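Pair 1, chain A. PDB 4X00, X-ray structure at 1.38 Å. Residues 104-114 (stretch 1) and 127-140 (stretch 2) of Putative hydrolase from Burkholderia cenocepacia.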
# COMPACT_ATOMS: atom_id res chain seq x y z
N ARG A 104 -14.13 -10.51 7.99
CA ARG A 104 -14.98 -11.28 7.09
C ARG A 104 -15.05 -10.65 5.71
O ARG A 104 -15.53 -9.52 5.58
CB ARG A 104 -16.37 -11.40 7.69
N LYS A 105 -14.58 -11.39 4.70
CA LYS A 105 -14.39 -10.90 3.35
C LYS A 105 -14.00 -9.43 3.30
O LYS A 105 -14.79 -8.61 2.87
CB LYS A 105 -15.67 -11.10 2.52
CG LYS A 105 -16.19 -12.55 2.40
CD LYS A 105 -15.52 -13.31 1.24
CE LYS A 105 -16.18 -14.69 1.07
NZ LYS A 105 -15.57 -15.52 -0.02
N PRO A 106 -12.78 -9.08 3.76
CA PRO A 106 -12.40 -7.66 3.67
C PRO A 106 -12.13 -7.24 2.24
O PRO A 106 -11.76 -8.06 1.39
CB PRO A 106 -11.09 -7.58 4.49
CG PRO A 106 -10.52 -8.94 4.34
CD PRO A 106 -11.71 -9.89 4.35
N VAL A 107 -12.28 -5.95 2.00
CA VAL A 107 -11.72 -5.35 0.79
C VAL A 107 -10.31 -4.87 1.15
O VAL A 107 -10.13 -4.22 2.18
CB VAL A 107 -12.59 -4.18 0.30
CG1 VAL A 107 -11.86 -3.37 -0.78
CG2 VAL A 107 -13.94 -4.73 -0.21
N LEU A 108 -9.34 -5.19 0.30
CA LEU A 108 -7.95 -4.73 0.48
C LEU A 108 -7.71 -3.46 -0.30
O LEU A 108 -8.17 -3.33 -1.44
CB LEU A 108 -6.98 -5.80 -0.01
CG LEU A 108 -7.21 -7.20 0.57
CD1 LEU A 108 -6.16 -8.15 0.02
CD2 LEU A 108 -7.21 -7.14 2.12
N VAL A 109 -7.01 -2.50 0.31
CA VAL A 109 -6.66 -1.25 -0.39
C VAL A 109 -5.15 -1.12 -0.25
O VAL A 109 -4.66 -0.93 0.86
CB VAL A 109 -7.36 -0.03 0.23
CG1 VAL A 109 -6.95 1.26 -0.50
CG2 VAL A 109 -8.87 -0.24 0.19
N GLY A 110 -4.43 -1.21 -1.35
CA GLY A 110 -2.97 -1.24 -1.29
C GLY A 110 -2.34 -0.10 -2.07
O GLY A 110 -2.58 0.02 -3.26
N TRP A 111 -1.54 0.72 -1.39
CA TRP A 111 -0.85 1.86 -2.01
C TRP A 111 0.57 1.47 -2.38
O TRP A 111 1.35 1.11 -1.50
CB TRP A 111 -0.82 3.04 -1.04
CG TRP A 111 -0.04 4.21 -1.53
CD1 TRP A 111 0.00 4.68 -2.81
CD2 TRP A 111 0.83 5.06 -0.75
NE1 TRP A 111 0.84 5.78 -2.88
CE2 TRP A 111 1.35 6.03 -1.63
CE3 TRP A 111 1.18 5.12 0.61
CZ2 TRP A 111 2.20 7.04 -1.20
CZ3 TRP A 111 2.06 6.11 1.02
CH2 TRP A 111 2.57 7.05 0.12
N SER A 112 0.88 1.52 -3.68
CA SER A 112 2.26 1.43 -4.18
C SER A 112 2.87 0.07 -3.77
O SER A 112 2.41 -0.96 -4.28
CB SER A 112 3.07 2.64 -3.70
OG SER A 112 4.31 2.71 -4.38
N LEU A 113 3.86 0.03 -2.88
CA LEU A 113 4.38 -1.26 -2.40
C LEU A 113 3.25 -2.15 -1.86
O LEU A 113 3.28 -3.37 -1.98
CB LEU A 113 5.46 -0.98 -1.32
CG LEU A 113 5.94 -2.16 -0.51
CD1 LEU A 113 6.62 -3.12 -1.42
CD2 LEU A 113 6.89 -1.64 0.57
N GLY A 114 2.24 -1.51 -1.27
CA GLY A 114 1.09 -2.24 -0.76
C GLY A 114 0.37 -3.03 -1.84
O GLY A 114 -0.23 -4.07 -1.56
N ASP A 127 -8.06 -15.55 -3.67
CA ASP A 127 -8.95 -14.48 -3.20
C ASP A 127 -10.22 -14.93 -2.48
O ASP A 127 -11.11 -14.11 -2.25
CB ASP A 127 -9.34 -13.57 -4.37
CG ASP A 127 -10.13 -14.27 -5.44
OD1 ASP A 127 -10.57 -15.43 -5.23
OD2 ASP A 127 -10.31 -13.64 -6.49
N LYS A 128 -10.29 -16.20 -2.06
CA LYS A 128 -11.54 -16.66 -1.46
C LYS A 128 -11.75 -16.03 -0.09
O LYS A 128 -12.87 -15.99 0.41
CB LYS A 128 -11.57 -18.19 -1.36
N GLY A 129 -10.68 -15.49 0.50
CA GLY A 129 -10.79 -14.82 1.79
C GLY A 129 -11.08 -13.32 1.75
O GLY A 129 -11.15 -12.68 2.79
N ILE A 130 -11.23 -12.75 0.55
CA ILE A 130 -11.44 -11.32 0.46
C ILE A 130 -12.62 -11.03 -0.47
O ILE A 130 -13.08 -11.91 -1.18
CB ILE A 130 -10.16 -10.58 -0.04
CG1 ILE A 130 -9.81 -10.96 -1.50
CG2 ILE A 130 -8.99 -10.84 0.92
CD1 ILE A 130 -8.74 -10.05 -2.14
N ALA A 131 -13.09 -9.79 -0.46
CA ALA A 131 -14.23 -9.39 -1.28
C ALA A 131 -13.81 -8.62 -2.53
O ALA A 131 -14.60 -8.49 -3.45
CB ALA A 131 -15.20 -8.54 -0.45
N GLY A 132 -12.58 -8.12 -2.57
CA GLY A 132 -12.12 -7.30 -3.67
C GLY A 132 -10.83 -6.60 -3.28
O GLY A 132 -10.43 -6.65 -2.10
N ALA A 133 -10.20 -5.92 -4.23
CA ALA A 133 -8.99 -5.17 -3.91
C ALA A 133 -8.91 -3.93 -4.77
O ALA A 133 -9.27 -3.95 -5.94
CB ALA A 133 -7.75 -6.04 -4.12
N VAL A 134 -8.43 -2.86 -4.15
CA VAL A 134 -8.13 -1.62 -4.82
C VAL A 134 -6.61 -1.41 -4.80
O VAL A 134 -6.01 -1.37 -3.72
CB VAL A 134 -8.81 -0.43 -4.14
CG1 VAL A 134 -8.52 0.86 -4.92
CG2 VAL A 134 -10.33 -0.66 -4.01
N TYR A 135 -6.00 -1.32 -5.98
CA TYR A 135 -4.58 -0.97 -6.09
C TYR A 135 -4.54 0.54 -6.28
O TYR A 135 -5.07 1.05 -7.28
CB TYR A 135 -3.91 -1.64 -7.28
CG TYR A 135 -3.58 -3.09 -7.10
CD1 TYR A 135 -4.55 -4.05 -6.77
CD2 TYR A 135 -2.27 -3.55 -7.33
CE1 TYR A 135 -4.21 -5.40 -6.61
CE2 TYR A 135 -1.95 -4.90 -7.18
CZ TYR A 135 -2.91 -5.80 -6.83
OH TYR A 135 -2.57 -7.12 -6.69
N VAL A 136 -3.95 1.25 -5.34
CA VAL A 136 -3.87 2.69 -5.44
C VAL A 136 -2.45 3.06 -5.83
O VAL A 136 -1.52 2.93 -5.03
CB VAL A 136 -4.23 3.35 -4.12
CG1 VAL A 136 -4.30 4.87 -4.34
CG2 VAL A 136 -5.52 2.74 -3.55
N ASP A 137 -2.26 3.47 -7.09
CA ASP A 137 -0.90 3.69 -7.58
C ASP A 137 -0.01 2.51 -7.22
O ASP A 137 1.15 2.66 -6.83
CB ASP A 137 -0.35 5.02 -7.06
CG ASP A 137 -1.06 6.17 -7.73
OD1 ASP A 137 -2.19 6.45 -7.27
OD2 ASP A 137 -0.58 6.70 -8.77
N GLY A 138 -0.58 1.32 -7.36
CA GLY A 138 0.11 0.11 -6.97
C GLY A 138 1.28 -0.25 -7.84
O GLY A 138 1.29 -0.07 -9.08
N VAL A 139 2.32 -0.76 -7.18
CA VAL A 139 3.33 -1.48 -7.93
C VAL A 139 2.67 -2.70 -8.53
O VAL A 139 1.99 -3.45 -7.82
CB VAL A 139 4.51 -1.88 -7.03
CG1 VAL A 139 5.43 -2.90 -7.78
CG2 VAL A 139 5.29 -0.63 -6.63
N ILE A 140 2.88 -2.91 -9.83
CA ILE A 140 2.44 -4.12 -10.52
C ILE A 140 3.68 -4.99 -10.63
O ILE A 140 3.82 -5.99 -9.91
CB ILE A 140 1.78 -3.81 -11.88
CG1 ILE A 140 0.58 -2.88 -11.68
CG2 ILE A 140 1.39 -5.11 -12.58
CD1 ILE A 140 -0.50 -3.40 -10.68
O HOH W 1 -14.15 -14.27 -2.58

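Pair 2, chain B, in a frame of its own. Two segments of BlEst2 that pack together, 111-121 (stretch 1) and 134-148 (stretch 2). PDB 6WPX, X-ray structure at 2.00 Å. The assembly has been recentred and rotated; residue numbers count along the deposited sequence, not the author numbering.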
# COMPACT_ATOMS: atom_id res chain seq x y z
N ARG B 111 -31.24 -14.29 -5.26
CA ARG B 111 -30.41 -15.13 -4.38
C ARG B 111 -29.13 -14.41 -3.98
O ARG B 111 -28.76 -13.41 -4.61
CB ARG B 111 -30.05 -16.48 -5.05
CG ARG B 111 -29.39 -16.36 -6.43
CD ARG B 111 -29.28 -17.72 -7.06
NE ARG B 111 -28.84 -17.65 -8.45
CZ ARG B 111 -27.97 -18.49 -8.99
NH1 ARG B 111 -27.42 -19.45 -8.25
NH2 ARG B 111 -27.62 -18.37 -10.26
N LYS B 112 -28.43 -14.97 -2.95
CA LYS B 112 -27.17 -14.45 -2.41
C LYS B 112 -26.08 -14.53 -3.46
O LYS B 112 -26.05 -15.43 -4.30
CB LYS B 112 -26.74 -15.16 -1.12
CG LYS B 112 -27.59 -14.79 0.09
CD LYS B 112 -26.97 -15.30 1.36
CE LYS B 112 -27.98 -15.47 2.46
NZ LYS B 112 -27.34 -15.28 3.80
N VAL B 113 -25.24 -13.52 -3.45
CA VAL B 113 -24.15 -13.39 -4.40
C VAL B 113 -22.81 -13.63 -3.72
O VAL B 113 -22.71 -13.65 -2.49
CB VAL B 113 -24.19 -12.02 -5.12
CG1 VAL B 113 -25.54 -11.78 -5.79
CG2 VAL B 113 -23.85 -10.87 -4.17
N ILE B 114 -21.77 -13.76 -4.55
CA ILE B 114 -20.40 -13.90 -4.07
C ILE B 114 -19.75 -12.55 -4.37
O ILE B 114 -19.98 -12.00 -5.44
CB ILE B 114 -19.68 -15.05 -4.84
CG1 ILE B 114 -20.24 -16.43 -4.42
CG2 ILE B 114 -18.13 -14.97 -4.68
CD1 ILE B 114 -19.85 -17.54 -5.43
N LEU B 115 -18.94 -12.04 -3.46
CA LEU B 115 -18.18 -10.84 -3.79
C LEU B 115 -16.78 -11.27 -4.18
O LEU B 115 -16.14 -12.03 -3.45
CB LEU B 115 -18.12 -9.83 -2.63
CG LEU B 115 -19.44 -9.23 -2.14
CD1 LEU B 115 -19.19 -8.29 -1.00
CD2 LEU B 115 -20.17 -8.48 -3.26
N VAL B 116 -16.31 -10.79 -5.36
CA VAL B 116 -14.92 -10.94 -5.80
C VAL B 116 -14.44 -9.51 -5.81
O VAL B 116 -14.90 -8.71 -6.61
CB VAL B 116 -14.65 -11.71 -7.11
CG1 VAL B 116 -13.17 -11.58 -7.52
CG2 VAL B 116 -15.01 -13.19 -6.94
N SER B 117 -13.62 -9.17 -4.82
CA SER B 117 -13.20 -7.81 -4.57
C SER B 117 -11.72 -7.58 -4.69
O SER B 117 -10.93 -8.27 -4.06
CB SER B 117 -13.70 -7.39 -3.20
OG SER B 117 -15.10 -7.60 -3.15
N TYR B 118 -11.36 -6.55 -5.41
CA TYR B 118 -9.97 -6.21 -5.65
C TYR B 118 -9.48 -5.04 -4.83
O TYR B 118 -10.16 -4.02 -4.77
CB TYR B 118 -9.84 -5.86 -7.14
CG TYR B 118 -8.53 -5.23 -7.58
CD1 TYR B 118 -7.31 -5.86 -7.35
CD2 TYR B 118 -8.53 -4.12 -8.43
CE1 TYR B 118 -6.13 -5.39 -7.90
CE2 TYR B 118 -7.35 -3.63 -8.99
CZ TYR B 118 -6.15 -4.26 -8.72
OH TYR B 118 -5.00 -3.75 -9.26
N SER B 119 -8.22 -5.14 -4.31
CA SER B 119 -7.54 -4.02 -3.65
C SER B 119 -8.43 -3.44 -2.54
O SER B 119 -9.03 -4.22 -1.81
CB SER B 119 -7.08 -3.02 -4.73
OG SER B 119 -6.77 -1.69 -4.33
N LYS B 120 -8.62 -2.11 -2.45
CA LYS B 120 -9.48 -1.50 -1.45
C LYS B 120 -10.94 -2.04 -1.49
O LYS B 120 -11.65 -1.97 -0.49
CB LYS B 120 -9.45 0.03 -1.59
CG LYS B 120 -10.32 0.73 -0.55
CD LYS B 120 -10.20 2.26 -0.59
CE LYS B 120 -11.31 2.86 0.24
NZ LYS B 120 -12.59 2.80 -0.50
N GLY B 121 -11.38 -2.52 -2.66
CA GLY B 121 -12.71 -3.10 -2.80
C GLY B 121 -12.97 -4.22 -1.80
O GLY B 121 -14.11 -4.40 -1.40
N ALA B 134 -24.78 -5.96 5.04
CA ALA B 134 -24.99 -6.55 3.71
C ALA B 134 -24.81 -8.08 3.69
O ALA B 134 -25.07 -8.70 2.66
CB ALA B 134 -24.07 -5.91 2.68
N TYR B 135 -24.40 -8.69 4.84
CA TYR B 135 -24.20 -10.15 4.91
C TYR B 135 -25.47 -10.92 4.47
O TYR B 135 -25.35 -12.03 3.97
CB TYR B 135 -23.72 -10.60 6.32
CG TYR B 135 -24.76 -10.43 7.40
CD1 TYR B 135 -25.67 -11.45 7.68
CD2 TYR B 135 -24.84 -9.27 8.15
CE1 TYR B 135 -26.67 -11.27 8.64
CE2 TYR B 135 -25.80 -9.10 9.14
CZ TYR B 135 -26.72 -10.10 9.37
OH TYR B 135 -27.65 -9.91 10.36
N HIS B 136 -26.67 -10.32 4.64
CA HIS B 136 -27.96 -10.91 4.23
C HIS B 136 -27.98 -11.28 2.74
O HIS B 136 -28.69 -12.19 2.34
CB HIS B 136 -29.10 -9.89 4.49
CG HIS B 136 -29.35 -9.60 5.94
ND1 HIS B 136 -29.87 -10.55 6.80
CD2 HIS B 136 -29.13 -8.46 6.64
CE1 HIS B 136 -29.93 -9.98 7.98
NE2 HIS B 136 -29.50 -8.71 7.93
N TYR B 137 -27.20 -10.54 1.91
CA TYR B 137 -27.21 -10.66 0.46
C TYR B 137 -26.03 -11.38 -0.13
O TYR B 137 -25.97 -11.59 -1.34
CB TYR B 137 -27.36 -9.25 -0.17
CG TYR B 137 -28.39 -8.40 0.54
CD1 TYR B 137 -29.73 -8.78 0.59
CD2 TYR B 137 -28.02 -7.26 1.26
CE1 TYR B 137 -30.68 -8.03 1.29
CE2 TYR B 137 -28.95 -6.50 1.96
CZ TYR B 137 -30.29 -6.89 1.97
OH TYR B 137 -31.23 -6.16 2.64
N VAL B 138 -25.06 -11.74 0.73
CA VAL B 138 -23.78 -12.32 0.30
C VAL B 138 -23.50 -13.64 0.95
O VAL B 138 -23.63 -13.76 2.16
CB VAL B 138 -22.63 -11.28 0.52
CG1 VAL B 138 -21.25 -11.86 0.15
CG2 VAL B 138 -22.89 -9.98 -0.24
N GLU B 139 -23.06 -14.62 0.14
CA GLU B 139 -22.71 -15.96 0.60
C GLU B 139 -21.24 -16.02 1.04
O GLU B 139 -20.92 -16.66 2.04
CB GLU B 139 -23.04 -16.98 -0.51
CG GLU B 139 -23.02 -18.44 -0.06
CD GLU B 139 -21.71 -19.15 -0.39
OE1 GLU B 139 -21.12 -18.86 -1.45
OE2 GLU B 139 -21.28 -20.00 0.42
N ARG B 140 -20.36 -15.34 0.28
CA ARG B 140 -18.94 -15.34 0.57
C ARG B 140 -18.23 -14.19 -0.11
O ARG B 140 -18.76 -13.60 -1.06
CB ARG B 140 -18.28 -16.70 0.19
CG ARG B 140 -18.26 -16.99 -1.31
CD ARG B 140 -17.63 -18.35 -1.61
NE ARG B 140 -18.40 -19.44 -1.00
CZ ARG B 140 -17.95 -20.68 -0.84
NH1 ARG B 140 -16.73 -21.00 -1.27
NH2 ARG B 140 -18.71 -21.61 -0.28
N VAL B 141 -17.03 -13.92 0.36
CA VAL B 141 -16.16 -12.87 -0.15
C VAL B 141 -14.78 -13.45 -0.47
O VAL B 141 -14.14 -14.07 0.38
CB VAL B 141 -16.07 -11.69 0.84
CG1 VAL B 141 -15.20 -10.56 0.28
CG2 VAL B 141 -17.46 -11.17 1.20
N ILE B 142 -14.30 -13.16 -1.68
CA ILE B 142 -12.95 -13.46 -2.13
C ILE B 142 -12.27 -12.11 -2.39
O ILE B 142 -12.77 -11.30 -3.16
CB ILE B 142 -12.96 -14.38 -3.37
CG1 ILE B 142 -13.68 -15.71 -3.06
CG2 ILE B 142 -11.51 -14.58 -3.92
CD1 ILE B 142 -14.27 -16.36 -4.24
N THR B 143 -11.16 -11.85 -1.73
CA THR B 143 -10.43 -10.60 -1.90
C THR B 143 -9.15 -10.89 -2.68
O THR B 143 -8.48 -11.88 -2.41
CB THR B 143 -10.20 -9.86 -0.59
OG1 THR B 143 -9.18 -10.50 0.18
CG2 THR B 143 -11.49 -9.66 0.23
N LEU B 144 -8.82 -10.01 -3.64
CA LEU B 144 -7.64 -10.11 -4.49
C LEU B 144 -6.74 -8.91 -4.20
O LEU B 144 -7.10 -7.78 -4.52
CB LEU B 144 -8.05 -10.09 -5.99
CG LEU B 144 -9.21 -11.04 -6.44
CD1 LEU B 144 -9.52 -10.85 -7.93
CD2 LEU B 144 -8.89 -12.49 -6.15
N GLY B 145 -5.58 -9.18 -3.62
CA GLY B 145 -4.59 -8.15 -3.28
C GLY B 145 -5.16 -7.02 -2.46
O GLY B 145 -4.88 -5.85 -2.73
N THR B 146 -6.01 -7.36 -1.48
CA THR B 146 -6.65 -6.35 -0.65
C THR B 146 -5.75 -6.01 0.52
O THR B 146 -5.43 -6.91 1.30
CB THR B 146 -8.03 -6.81 -0.15
OG1 THR B 146 -8.92 -6.91 -1.28
CG2 THR B 146 -8.62 -5.84 0.91
N PRO B 147 -5.41 -4.72 0.73
CA PRO B 147 -4.62 -4.37 1.93
C PRO B 147 -5.49 -4.36 3.19
O PRO B 147 -5.75 -3.29 3.75
CB PRO B 147 -4.04 -3.00 1.59
CG PRO B 147 -5.06 -2.37 0.65
CD PRO B 147 -5.75 -3.52 -0.07
N HIS B 148 -5.91 -5.55 3.66
CA HIS B 148 -6.71 -5.66 4.89
C HIS B 148 -5.98 -5.06 6.11
O HIS B 148 -6.65 -4.62 7.05
CB HIS B 148 -7.08 -7.12 5.19
CG HIS B 148 -8.02 -7.70 4.18
ND1 HIS B 148 -9.34 -7.29 4.09
CD2 HIS B 148 -7.79 -8.66 3.24
CE1 HIS B 148 -9.88 -8.03 3.14
NE2 HIS B 148 -8.98 -8.87 2.60

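Both pairs are built on two neighbouring parallel strands, whose axes approach to 4.6 Å and diverge by 12° in pair 1 and 18° in pair 2; the N, CA and C atoms of 14 central residues superpose with an RMSD of 0.4 Å. The hydrogen-bond ladder is the same in its central rungs. In pair 1, Leu108(A) N donates to Gly132(A) O (3.0 Å) and Leu108(A) O accepts from Val134(A) N (2.8 Å); in pair 2, Leu115(B) N donates to Arg140(B) O (2.9 Å) and Leu115(B) O accepts from Ile142(B) N (2.8 Å). Two residues on, Gly110(A) and Ser117(B) repeat the pattern, because alternate residues of a strand turn their amide and carbonyl toward the same neighbour. At the start, Pro106(A) has no amide hydrogen, and its O alone joins the ladder, accepting from Ala131(A) N (2.9 Å). The matching Val113(B) uses both groups: its N donates to Tyr137(B) O (3.0 Å) and its O accepts from Glu139(B) N (2.8 Å).

The face bearing Val109(A) and Val136(A) is closed by their methyls, CG1 of the first lying 3.7 Å from CG2 of the second. Val116(B) and Leu144(B) occupy these positions and reach the same separation, 3.7 Å between Val116(B) CG1 and Leu144(B) CD1. Earlier on this face, Gly132(A) offers no side chain to Val107(A), whereas its counterpart Arg140(B) lays its aliphatic part against the matching Ile114(B), CG to CG1 at 3.7 Å, and its NE forms a salt bridge with Glu139(B) OE1 (2.8 Å). On the other face, Leu108(A) CD1 meets Ile130(A) CD1 at 3.9 Å; Leu115(B) CG meets Val138(B) CG1 at the same distance. The smaller Ala133(A) touches Leu108(A) through the two CB atoms (4.2 Å), while Val141(B) extends CG2 to Leu115(B) CD1 (4.0 Å).

Trp111(A) and Tyr118(B) coincide, each presenting its ring edge to a strand carbonyl: Trp111(A) CD1 is 3.2 Å from Val136(A) O, and Tyr118(B) CD1 is 3.4 Å from Leu144(B) O. The next serines differ in how their carbonyls are bound. Ser112(A) O accepts from the backbone Val139(A) N (2.9 Å), but Ser119(B) O accepts from a side chain, Thr146(B) OG1 (2.7 Å). At the opposite end, Lys105(A) NZ donates to Lys128(A) O (2.8 Å) and, at 3.2 Å, to water 1, which in turn donates to Ile130(A) O. Lys112(B) covers the matching edge through its carbon chain, with CE 3.4 Å from His136(B) O.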